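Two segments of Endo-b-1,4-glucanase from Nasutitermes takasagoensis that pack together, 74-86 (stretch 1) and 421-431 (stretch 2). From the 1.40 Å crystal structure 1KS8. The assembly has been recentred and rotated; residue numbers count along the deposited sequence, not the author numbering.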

# COMPACT_ATOMS: atom_id res chain seq x y z
N TRP A 74 -4.22 4.32 8.00
CA TRP A 74 -3.47 5.32 8.75
C TRP A 74 -3.87 6.73 8.31
O TRP A 74 -4.13 7.61 9.14
CB TRP A 74 -1.98 5.07 8.53
CG TRP A 74 -1.03 5.86 9.38
CD1 TRP A 74 -1.32 6.62 10.48
CD2 TRP A 74 0.39 5.91 9.22
NE1 TRP A 74 -0.16 7.14 11.02
CE2 TRP A 74 0.91 6.72 10.26
CE3 TRP A 74 1.28 5.35 8.30
CZ2 TRP A 74 2.28 6.98 10.40
CZ3 TRP A 74 2.65 5.61 8.44
CH2 TRP A 74 3.12 6.41 9.48
N GLY A 75 -3.93 6.95 7.00
CA GLY A 75 -4.30 8.25 6.49
C GLY A 75 -5.76 8.58 6.78
O GLY A 75 -6.11 9.73 7.00
N LEU A 76 -6.60 7.55 6.76
CA LEU A 76 -8.03 7.72 7.03
C LEU A 76 -8.26 8.14 8.48
O LEU A 76 -9.21 8.86 8.78
CB LEU A 76 -8.77 6.41 6.78
CG LEU A 76 -9.67 6.32 5.54
CD1 LEU A 76 -10.28 4.93 5.46
CD2 LEU A 76 -10.77 7.38 5.62
N ILE A 77 -7.38 7.69 9.36
CA ILE A 77 -7.49 8.02 10.78
C ILE A 77 -6.98 9.43 11.08
O ILE A 77 -7.68 10.22 11.71
CB ILE A 77 -6.69 7.01 11.64
CG1 ILE A 77 -7.29 5.61 11.50
CG2 ILE A 77 -6.70 7.46 13.11
CD1 ILE A 77 -6.40 4.50 12.04
N ASP A 78 -5.77 9.74 10.64
CA ASP A 78 -5.16 11.04 10.89
C ASP A 78 -5.66 12.19 10.02
O ASP A 78 -5.61 13.35 10.43
CB ASP A 78 -3.64 10.95 10.75
CG ASP A 78 -2.99 10.17 11.87
OD1 ASP A 78 -1.78 9.87 11.76
OD2 ASP A 78 -3.68 9.86 12.87
N PHE A 79 -6.15 11.87 8.83
CA PHE A 79 -6.62 12.90 7.91
C PHE A 79 -8.01 12.60 7.37
O PHE A 79 -8.30 12.80 6.19
CB PHE A 79 -5.60 13.05 6.78
CG PHE A 79 -4.21 13.33 7.28
CD1 PHE A 79 -3.88 14.57 7.81
CD2 PHE A 79 -3.24 12.32 7.27
CE1 PHE A 79 -2.61 14.81 8.34
CE2 PHE A 79 -1.97 12.55 7.80
CZ PHE A 79 -1.65 13.80 8.34
N GLU A 80 -8.88 12.14 8.26
CA GLU A 80 -10.25 11.81 7.91
C GLU A 80 -10.95 13.01 7.28
O GLU A 80 -11.76 12.87 6.37
CB GLU A 80 -11.02 11.35 9.15
CG GLU A 80 -12.41 10.82 8.85
CD GLU A 80 -13.15 10.38 10.10
OE1 GLU A 80 -14.28 9.85 9.96
OE2 GLU A 80 -12.62 10.57 11.21
N ALA A 81 -10.63 14.20 7.79
CA ALA A 81 -11.23 15.43 7.28
C ALA A 81 -10.94 15.61 5.79
O ALA A 81 -11.75 16.18 5.06
CB ALA A 81 -10.70 16.63 8.06
N GLY A 82 -9.79 15.11 5.34
CA GLY A 82 -9.44 15.22 3.94
C GLY A 82 -10.39 14.41 3.09
O GLY A 82 -10.85 14.86 2.04
N TYR A 83 -10.68 13.19 3.54
CA TYR A 83 -11.60 12.32 2.84
C TYR A 83 -13.00 12.93 2.85
O TYR A 83 -13.68 12.94 1.83
CB TYR A 83 -11.63 10.94 3.50
CG TYR A 83 -10.51 10.02 3.07
CD1 TYR A 83 -10.65 9.19 1.96
CD2 TYR A 83 -9.31 9.97 3.78
CE1 TYR A 83 -9.63 8.33 1.56
CE2 TYR A 83 -8.28 9.12 3.39
CZ TYR A 83 -8.44 8.30 2.28
OH TYR A 83 -7.44 7.44 1.90
N SER A 84 -13.42 13.43 4.00
CA SER A 84 -14.74 14.04 4.11
C SER A 84 -14.90 15.26 3.21
O SER A 84 -15.93 15.42 2.56
CB SER A 84 -15.03 14.42 5.56
OG SER A 84 -15.26 13.27 6.35
N SER A 85 -13.88 16.11 3.18
CA SER A 85 -13.93 17.30 2.34
C SER A 85 -14.02 16.94 0.87
O SER A 85 -14.57 17.70 0.07
CB SER A 85 -12.69 18.17 2.58
OG SER A 85 -12.72 18.75 3.88
N ALA A 86 -13.48 15.78 0.51
CA ALA A 86 -13.51 15.33 -0.88
C ALA A 86 -14.75 14.49 -1.15
O ALA A 86 -14.93 13.99 -2.27
CB ALA A 86 -12.25 14.52 -1.18
N PHE A 421 0.96 7.79 -1.26
CA PHE A 421 0.47 8.83 -2.16
C PHE A 421 -0.95 9.25 -1.80
O PHE A 421 -1.23 10.43 -1.60
CB PHE A 421 0.53 8.29 -3.60
CG PHE A 421 -0.05 9.21 -4.64
CD1 PHE A 421 0.55 10.43 -4.93
CD2 PHE A 421 -1.15 8.81 -5.38
CE1 PHE A 421 0.04 11.25 -5.95
CE2 PHE A 421 -1.66 9.61 -6.40
CZ PHE A 421 -1.06 10.83 -6.68
N GLN A 422 -1.85 8.27 -1.70
CA GLN A 422 -3.24 8.58 -1.38
C GLN A 422 -3.39 9.20 0.00
O GLN A 422 -4.15 10.15 0.18
CB GLN A 422 -4.11 7.32 -1.48
CG GLN A 422 -5.60 7.63 -1.34
CD GLN A 422 -6.48 6.45 -1.66
OE1 GLN A 422 -6.41 5.88 -2.75
NE2 GLN A 422 -7.32 6.06 -0.70
N SER A 423 -2.67 8.67 0.98
CA SER A 423 -2.75 9.22 2.33
C SER A 423 -2.20 10.64 2.37
O SER A 423 -2.71 11.48 3.12
CB SER A 423 -2.01 8.31 3.31
OG SER A 423 -2.71 7.07 3.42
N ALA A 424 -1.18 10.92 1.57
CA ALA A 424 -0.60 12.26 1.51
C ALA A 424 -1.61 13.22 0.90
O ALA A 424 -1.72 14.38 1.31
CB ALA A 424 0.69 12.24 0.68
N LEU A 425 -2.36 12.75 -0.09
CA LEU A 425 -3.37 13.58 -0.73
C LEU A 425 -4.45 13.95 0.29
O LEU A 425 -4.90 15.09 0.34
CB LEU A 425 -4.00 12.85 -1.92
CG LEU A 425 -3.11 12.72 -3.16
CD1 LEU A 425 -3.70 11.69 -4.11
CD2 LEU A 425 -2.98 14.08 -3.83
N ALA A 426 -4.86 12.97 1.10
CA ALA A 426 -5.87 13.22 2.12
C ALA A 426 -5.36 14.29 3.09
O ALA A 426 -6.12 15.16 3.52
CB ALA A 426 -6.18 11.93 2.87
N ALA A 427 -4.07 14.22 3.42
CA ALA A 427 -3.47 15.19 4.33
C ALA A 427 -3.47 16.58 3.71
O ALA A 427 -3.80 17.56 4.37
CB ALA A 427 -2.04 14.76 4.68
N LEU A 428 -3.10 16.67 2.44
CA LEU A 428 -3.07 17.97 1.76
C LEU A 428 -4.47 18.58 1.73
O LEU A 428 -4.62 19.79 1.91
CB LEU A 428 -2.51 17.82 0.35
CG LEU A 428 -1.03 17.44 0.31
CD1 LEU A 428 -0.60 17.19 -1.13
CD2 LEU A 428 -0.19 18.55 0.94
N VAL A 429 -5.48 17.75 1.51
CA VAL A 429 -6.85 18.25 1.48
C VAL A 429 -7.25 18.72 2.88
O VAL A 429 -7.88 19.77 3.03
CB VAL A 429 -7.85 17.17 1.01
CG1 VAL A 429 -9.28 17.69 1.14
CG2 VAL A 429 -7.56 16.78 -0.43
N ALA A 430 -6.88 17.94 3.89
CA ALA A 430 -7.21 18.29 5.27
C ALA A 430 -6.58 19.61 5.69
O ALA A 430 -7.13 20.34 6.51
CB ALA A 430 -6.74 17.17 6.21
N LEU A 431 -5.42 19.91 5.11
CA LEU A 431 -4.69 21.14 5.42
C LEU A 431 -5.20 22.33 4.61
O LEU A 431 -4.73 23.46 4.79
CB LEU A 431 -3.20 20.94 5.17
CG LEU A 431 -2.51 19.91 6.07
CD1 LEU A 431 -1.14 19.57 5.52
CD2 LEU A 431 -2.40 20.45 7.49
O HOH W 1 -5.49 7.15 3.53

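Residues 421-430 of stretch 2 belong to one helix that begins earlier in the chain; Leu431 follows it. Stretch 1 holds the end of one helix (to Asp78), Phe79, a second helix 80-85, and Ala86. The helix 80-85 crosses helix 421-430 at 80°, and their axes come within 7.0 Å. Glycine and alanine line much of the contact, and the 7.0 Å approach of the axes fits their small size. Three pairs bring the backbones nearest: Gly75 with Ser423, Phe79 with Ala427, and Gly82 with Ala430, whose CA atoms are 4.0 Å apart. The contact buries 522 Å², both sides summed.

Phe421 lies out of reach of stretch 1. The first contact is made by Gln422. Its CA-to-CB bond points sideways, but the extended side chain carries the amide to the tyrosine. Gln422 NE2 donates a hydrogen bond to Tyr83 OH, 2.9 Å long and nearly straight at 177°. The amide nitrogen sits at the edge of the ring, near its plane.

Ser423 packs against Gly75, with Ser423 OG 3.7 Å from Gly75 CA. The absence of a side chain matters here: an ideal CB on Gly75 would lie 2.4 Å from Ser423 OG, a clash. A water links the two stretches at this point. The oxygen of water 1 donates to Ser423 OG at 2.8 Å and hydrogen-bonds Tyr83 OH at 2.6 Å.

Ala424 points away, and Leu425 is out of reach. Ala426 points toward stretch 1 and has the largest covered area of any residue in stretch 2. Its methyl touches two aromatic residues: Ala426 CB is 3.5 Å from Tyr83 CE2 and 4.1 Å from Phe79 CB. Its carbonyl meets the backbone of Gly82. The Gly82 CA to Ala426 O distance is 3.3 Å, with an angle of 156° at the hydrogen, a CA-H...O contact. An ideal CB on Gly82 would fall 1.9 Å from Ala426 O, so a side chain there would clash. Ala426 O also accepts the helical hydrogen bond from Ala430 N at 2.9 Å.

Ala427 lies over one face of the Phe79 ring. Ala427 CB is 3.5 Å from the centroid of the Phe79 ring and 4° off its normal, a CH-pi contact. Phe79 has left helical phi/psi, and its CA-to-CB bond points toward stretch 2.

Leu428 points away. Val429 points toward stretch 1, and Val429 CG1 lies 3.4 Å from Gly82 O and 3.7 Å from Ser85 CB. Ala430 ends the helix with apolar contacts. Ala430 CB sits at the edge of the Phe79 ring, 4.2 Å from Phe79 CD1, and 4.4 Å from Ala81 CB.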